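Side-chain contacts in sugar-binding transport ATP-binding protein (Pyrococcus horikoshii, PDB 1V43), which probably binds and hydrolyses ATP as the ATPase subunit of an ABC transporter that takes up sugars: residues E183-K186 / L187-L191; A174-R177 / V178-A182. All coordinates share one frame; numbering follows the deposited sequence.

Contact 1 (E183-K186 / L187-L191); sequences EIKK and LQQKL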
loop_
_atom_site.group_PDB
_atom_site.type_symbol
_atom_site.label_atom_id
_atom_site.label_comp_id
_atom_site.label_asym_id
_atom_site.label_seq_id
_atom_site.Cartn_x
_atom_site.Cartn_y
_atom_site.Cartn_z
ATOM N N GLU A 183 -9.836 -14.772 -4.562
ATOM C CA GLU A 183 -10.741 -15.856 -4.188
ATOM C C GLU A 183 -12.210 -15.396 -4.292
ATOM O O GLU A 183 -13.012 -16.010 -4.970
ATOM C CB GLU A 183 -10.425 -16.296 -2.758
ATOM C CG GLU A 183 -11.296 -17.413 -2.218
ATOM C CD GLU A 183 -11.188 -18.680 -3.029
ATOM O OE1 GLU A 183 -10.171 -18.841 -3.745
ATOM O OE2 GLU A 183 -12.112 -19.523 -2.943
ATOM N N ILE A 184 -12.545 -14.290 -3.639
ATOM C CA ILE A 184 -13.908 -13.779 -3.680
ATOM C C ILE A 184 -14.385 -13.435 -5.109
ATOM O O ILE A 184 -15.476 -13.852 -5.514
ATOM C CB ILE A 184 -14.050 -12.575 -2.719
ATOM C CG1 ILE A 184 -14.065 -13.101 -1.277
ATOM C CG2 ILE A 184 -15.331 -11.760 -3.027
ATOM C CD1 ILE A 184 -13.831 -12.043 -0.208
ATOM N N LYS A 185 -13.554 -12.730 -5.876
ATOM C CA LYS A 185 -13.899 -12.345 -7.239
ATOM C C LYS A 185 -14.158 -13.559 -8.142
ATOM O O LYS A 185 -15.173 -13.618 -8.845
ATOM C CB LYS A 185 -12.796 -11.452 -7.837
ATOM C CG LYS A 185 -13.121 -10.897 -9.240
ATOM C CD LYS A 185 -14.593 -10.480 -9.356
ATOM C CE LYS A 185 -14.964 -9.993 -10.744
ATOM N NZ LYS A 185 -14.647 -8.561 -10.944
ATOM N N LYS A 186 -13.262 -14.542 -8.118
ATOM C CA LYS A 186 -13.461 -15.738 -8.938
ATOM C C LYS A 186 -14.727 -16.488 -8.549
ATOM O O LYS A 186 -15.437 -16.995 -9.409
ATOM C CB LYS A 186 -12.284 -16.689 -8.812
ATOM C CG LYS A 186 -10.988 -16.212 -9.428
ATOM C CD LYS A 186 -9.973 -17.297 -9.123
ATOM C CE LYS A 186 -8.589 -16.987 -9.597
ATOM N NZ LYS A 186 -7.693 -18.075 -9.094
ATOM N N LEU A 187 -14.987 -16.578 -7.247
ATOM C CA LEU A 187 -16.186 -17.237 -6.754
ATOM C C LEU A 187 -17.440 -16.537 -7.301
ATOM O O LEU A 187 -18.372 -17.187 -7.778
ATOM C CB LEU A 187 -16.216 -17.198 -5.229
ATOM C CG LEU A 187 -17.509 -17.703 -4.584
ATOM C CD1 LEU A 187 -17.619 -19.192 -4.842
ATOM C CD2 LEU A 187 -17.526 -17.405 -3.085
ATOM N N GLN A 188 -17.460 -15.208 -7.215
ATOM C CA GLN A 188 -18.601 -14.437 -7.696
ATOM C C GLN A 188 -18.801 -14.613 -9.198
ATOM O O GLN A 188 -19.936 -14.658 -9.653
ATOM C CB GLN A 188 -18.439 -12.948 -7.349
ATOM C CG GLN A 188 -19.659 -12.082 -7.682
ATOM C CD GLN A 188 -19.746 -11.729 -9.166
ATOM O OE1 GLN A 188 -20.819 -11.421 -9.684
ATOM N NE2 GLN A 188 -18.613 -11.763 -9.847
ATOM N N GLN A 189 -17.714 -14.729 -9.965
ATOM C CA GLN A 189 -17.818 -14.920 -11.420
ATOM C C GLN A 189 -18.323 -16.314 -11.739
ATOM O O GLN A 189 -18.879 -16.565 -12.807
ATOM C CB GLN A 189 -16.459 -14.723 -12.116
ATOM C CG GLN A 189 -15.959 -13.303 -12.057
ATOM C CD GLN A 189 -14.572 -13.151 -12.659
ATOM O OE1 GLN A 189 -13.667 -13.937 -12.365
ATOM N NE2 GLN A 189 -14.392 -12.125 -13.488
ATOM N N LYS A 190 -18.092 -17.243 -10.826
ATOM C CA LYS A 190 -18.577 -18.590 -11.046
ATOM C C LYS A 190 -20.077 -18.594 -10.712
ATOM O O LYS A 190 -20.891 -19.169 -11.432
ATOM C CB LYS A 190 -17.814 -19.572 -10.144
ATOM C CG LYS A 190 -18.058 -21.038 -10.464
ATOM C CD LYS A 190 -17.130 -21.957 -9.670
ATOM C CE LYS A 190 -17.454 -23.422 -9.945
ATOM N NZ LYS A 190 -16.647 -24.359 -9.100
ATOM N N LEU A 191 -20.445 -17.923 -9.629
ATOM C CA LEU A 191 -21.843 -17.897 -9.199
ATOM C C LEU A 191 -22.716 -16.917 -9.960
ATOM O O LEU A 191 -23.908 -17.153 -10.162
ATOM C CB LEU A 191 -21.920 -17.586 -7.700
ATOM C CG LEU A 191 -21.377 -18.678 -6.772
ATOM C CD1 LEU A 191 -21.493 -18.232 -5.321
ATOM C CD2 LEU A 191 -22.144 -19.990 -7.008
#
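Lys185 and Gln189 meet one turn apart in an i to i+4 contact on the last turns of helix 174-191, the helix that runs between strands 162-166 and 194-199 of the ATPase domain. The backbone sets the spacing: Gln189 N donates to Lys185 O over 3.0 Å, with the donor tilted 18° from the carbonyl plane. Two more such bonds, Leu187 N to Glu183 O and Gln188 N to Ile184 O, continue the ladder, and Lys190 N to Lys186 O adds a weak one.

On the side chains it is carbon that does most of the touching. Lys185 lays CE 3.7 Å from Gln189 CG and 3.5 Å from Gln189 NE2, the two chains running obliquely past each other. Lys185 starts with CG anti to its own N (chi1 -175°); the bends at chi2 and chi4 carry CE past Gln189, and NZ ends in a hydrogen bond with Met208 O. Gln189 has CG beside its backbone N (chi1 -67°), which brings that methylene to 3.3 Å from Lys185 O, the carbonyl its own N-H is using.

Lys186 leaves the helix extended beyond CG, and its NZ forms a salt bridge with Asp315 of the second subunit; Phe316 of that subunit packs on both lysines. Leu187 keeps CB 3.4 Å from Glu183 O, and its side chain packs on Leu128 and Val152, while Ile184 packs on Phe39 of strand 39-43. One flank thus faces the sheet, another the neighbouring helices, and the lysines reach the partner chain, as befits the connecting helix of a right-handed beta-alpha-beta crossover in a P-loop NTPase domain.

Contact 2 (A174-R177 / V178-A182); sequences AKLR and VAMRA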
loop_
_atom_site.group_PDB
_atom_site.type_symbol
_atom_site.label_atom_id
_atom_site.label_comp_id
_atom_site.label_asym_id
_atom_site.label_seq_id
_atom_site.Cartn_x
_atom_site.Cartn_y
_atom_site.Cartn_z
ATOM N N ALA A 174 -1.412 -7.970 4.155
ATOM C CA ALA A 174 -1.376 -7.627 2.739
ATOM C C ALA A 174 -1.384 -8.821 1.796
ATOM O O ALA A 174 -2.161 -8.855 0.841
ATOM C CB ALA A 174 -0.170 -6.746 2.457
ATOM N N LYS A 175 -0.528 -9.804 2.060
ATOM C CA LYS A 175 -0.436 -10.990 1.209
ATOM C C LYS A 175 -1.722 -11.832 1.210
ATOM O O LYS A 175 -2.178 -12.306 0.155
ATOM C CB LYS A 175 0.764 -11.835 1.643
ATOM C CG LYS A 175 1.031 -13.098 0.829
ATOM C CD LYS A 175 2.223 -13.854 1.444
ATOM C CE LYS A 175 2.428 -15.224 0.830
ATOM N NZ LYS A 175 3.653 -15.896 1.358
ATOM N N LEU A 176 -2.311 -12.019 2.383
ATOM C CA LEU A 176 -3.541 -12.791 2.472
ATOM C C LEU A 176 -4.702 -11.992 1.885
ATOM O O LEU A 176 -5.627 -12.555 1.318
ATOM C CB LEU A 176 -3.843 -13.152 3.923
ATOM C CG LEU A 176 -5.184 -13.850 4.182
ATOM C CD1 LEU A 176 -5.251 -15.191 3.445
ATOM C CD2 LEU A 176 -5.357 -14.052 5.686
ATOM N N ARG A 177 -4.649 -10.673 2.011
ATOM C CA ARG A 177 -5.723 -9.853 1.480
ATOM C C ARG A 177 -5.832 -10.042 -0.037
ATOM O O ARG A 177 -6.926 -10.271 -0.553
ATOM C CB ARG A 177 -5.505 -8.381 1.847
ATOM C CG ARG A 177 -6.722 -7.510 1.601
ATOM C CD ARG A 177 -6.693 -6.211 2.400
ATOM N NE ARG A 177 -7.853 -5.381 2.075
ATOM C CZ ARG A 177 -8.175 -4.253 2.693
ATOM N NH1 ARG A 177 -7.425 -3.803 3.685
ATOM N NH2 ARG A 177 -9.246 -3.570 2.312
ATOM N N VAL A 178 -4.703 -9.985 -0.746
ATOM C CA VAL A 178 -4.720 -10.154 -2.191
ATOM C C VAL A 178 -5.277 -11.519 -2.568
ATOM O O VAL A 178 -6.078 -11.634 -3.499
ATOM C CB VAL A 178 -3.306 -9.962 -2.815
ATOM C CG1 VAL A 178 -3.282 -10.495 -4.241
ATOM C CG2 VAL A 178 -2.958 -8.468 -2.860
ATOM N N ALA A 179 -4.857 -12.552 -1.839
ATOM C CA ALA A 179 -5.344 -13.905 -2.088
ATOM C C ALA A 179 -6.872 -13.966 -1.905
ATOM O O ALA A 179 -7.564 -14.632 -2.669
ATOM C CB ALA A 179 -4.647 -14.900 -1.143
ATOM N N MET A 180 -7.390 -13.275 -0.892
ATOM C CA MET A 180 -8.834 -13.246 -0.647
ATOM C C MET A 180 -9.593 -12.474 -1.755
ATOM O O MET A 180 -10.659 -12.913 -2.196
ATOM C CB MET A 180 -9.142 -12.624 0.722
ATOM C CG MET A 180 -8.945 -13.555 1.923
ATOM S SD MET A 180 -9.608 -15.241 1.696
ATOM C CE MET A 180 -11.329 -14.900 1.434
ATOM N N ARG A 181 -9.057 -11.336 -2.199
ATOM C CA ARG A 181 -9.695 -10.564 -3.271
ATOM C C ARG A 181 -9.917 -11.478 -4.461
ATOM O O ARG A 181 -11.031 -11.590 -4.970
ATOM C CB ARG A 181 -8.817 -9.394 -3.706
ATOM C CG ARG A 181 -8.748 -8.267 -2.697
ATOM C CD ARG A 181 -7.697 -7.260 -3.063
ATOM N NE ARG A 181 -7.488 -6.312 -1.981
ATOM C CZ ARG A 181 -6.390 -5.575 -1.854
ATOM N NH1 ARG A 181 -5.411 -5.688 -2.750
ATOM N NH2 ARG A 181 -6.258 -4.745 -0.829
ATOM N N ALA A 182 -8.848 -12.142 -4.892
ATOM C CA ALA A 182 -8.923 -13.058 -6.019
ATOM C C ALA A 182 -9.915 -14.181 -5.748
ATOM O O ALA A 182 -10.720 -14.526 -6.610
ATOM C CB ALA A 182 -7.543 -13.642 -6.320
#
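Arg177 and Arg181 lie one turn apart near the start of helix 174-191, joined along the backbone by Arg181 N to Arg177 O at 2.9 Å. Arg177 can be followed outward atom by atom. Its CB sits 3.2 Å from Val178 N, a neighbour fixed by the chain itself. With CG anti to the backbone N (chi1 -167°) the chain runs out extended, and CG passes 3.7 Å from Arg181 NH2. CD lies 3.6 Å from that same nitrogen, and NE closes to 3.4 Å of it. NE approaches at the edge of the Arg181 guanidinium, near its plane, and the two planes are turned 60° apart. Beyond it CZ is 4.0 Å from Arg181 NH2, and at the tip NH2 has Glu167 and Asp201 as long, weak ion pairs.

Two donors this close make no bond with each other; an acid they share, Glu204 on helix 202-208, probably explains why the two arginines tolerate this closeness. Its OE1 takes a salt bridge from each arginine's NE. Helix 174-191 is the link between two parallel strands of the P-loop NTPase core, and this acid ties its first turns to the segment that follows strand 194-199. Arg181 has CG beside its own N (chi1 -72°), which sets CG 3.5 Å from Arg177 O. An alanine in place of Arg181 would probably leave Glu204 with one arginine instead of two and strip Arg177 CD and NE of the nitrogen packed alongside them. On another flank, Leu176 CD1 reaches Met180 CG at 4.3 Å, and Gln146 touches both side chains.

Contact 2 (174-182) and contact 1 (183-191) follow each other without a gap on helix 174-191, their centres about 14 Å apart, and apart from that junction they do not touch. Contact 2 is the one nearer the nucleotide site: the side chain of Arg177 is about 10 Å from that of Lys50, an ATP-binding residue whose ligand is absent from this chain, whereas contact 1 lies away from the site. Helix 202-208 links them, since Glu204 pairs with the arginines of contact 2 and Met208 O receives Lys185 NZ of contact 1. Phe316 of the second subunit also spans both, reaching Ala182 of contact 2.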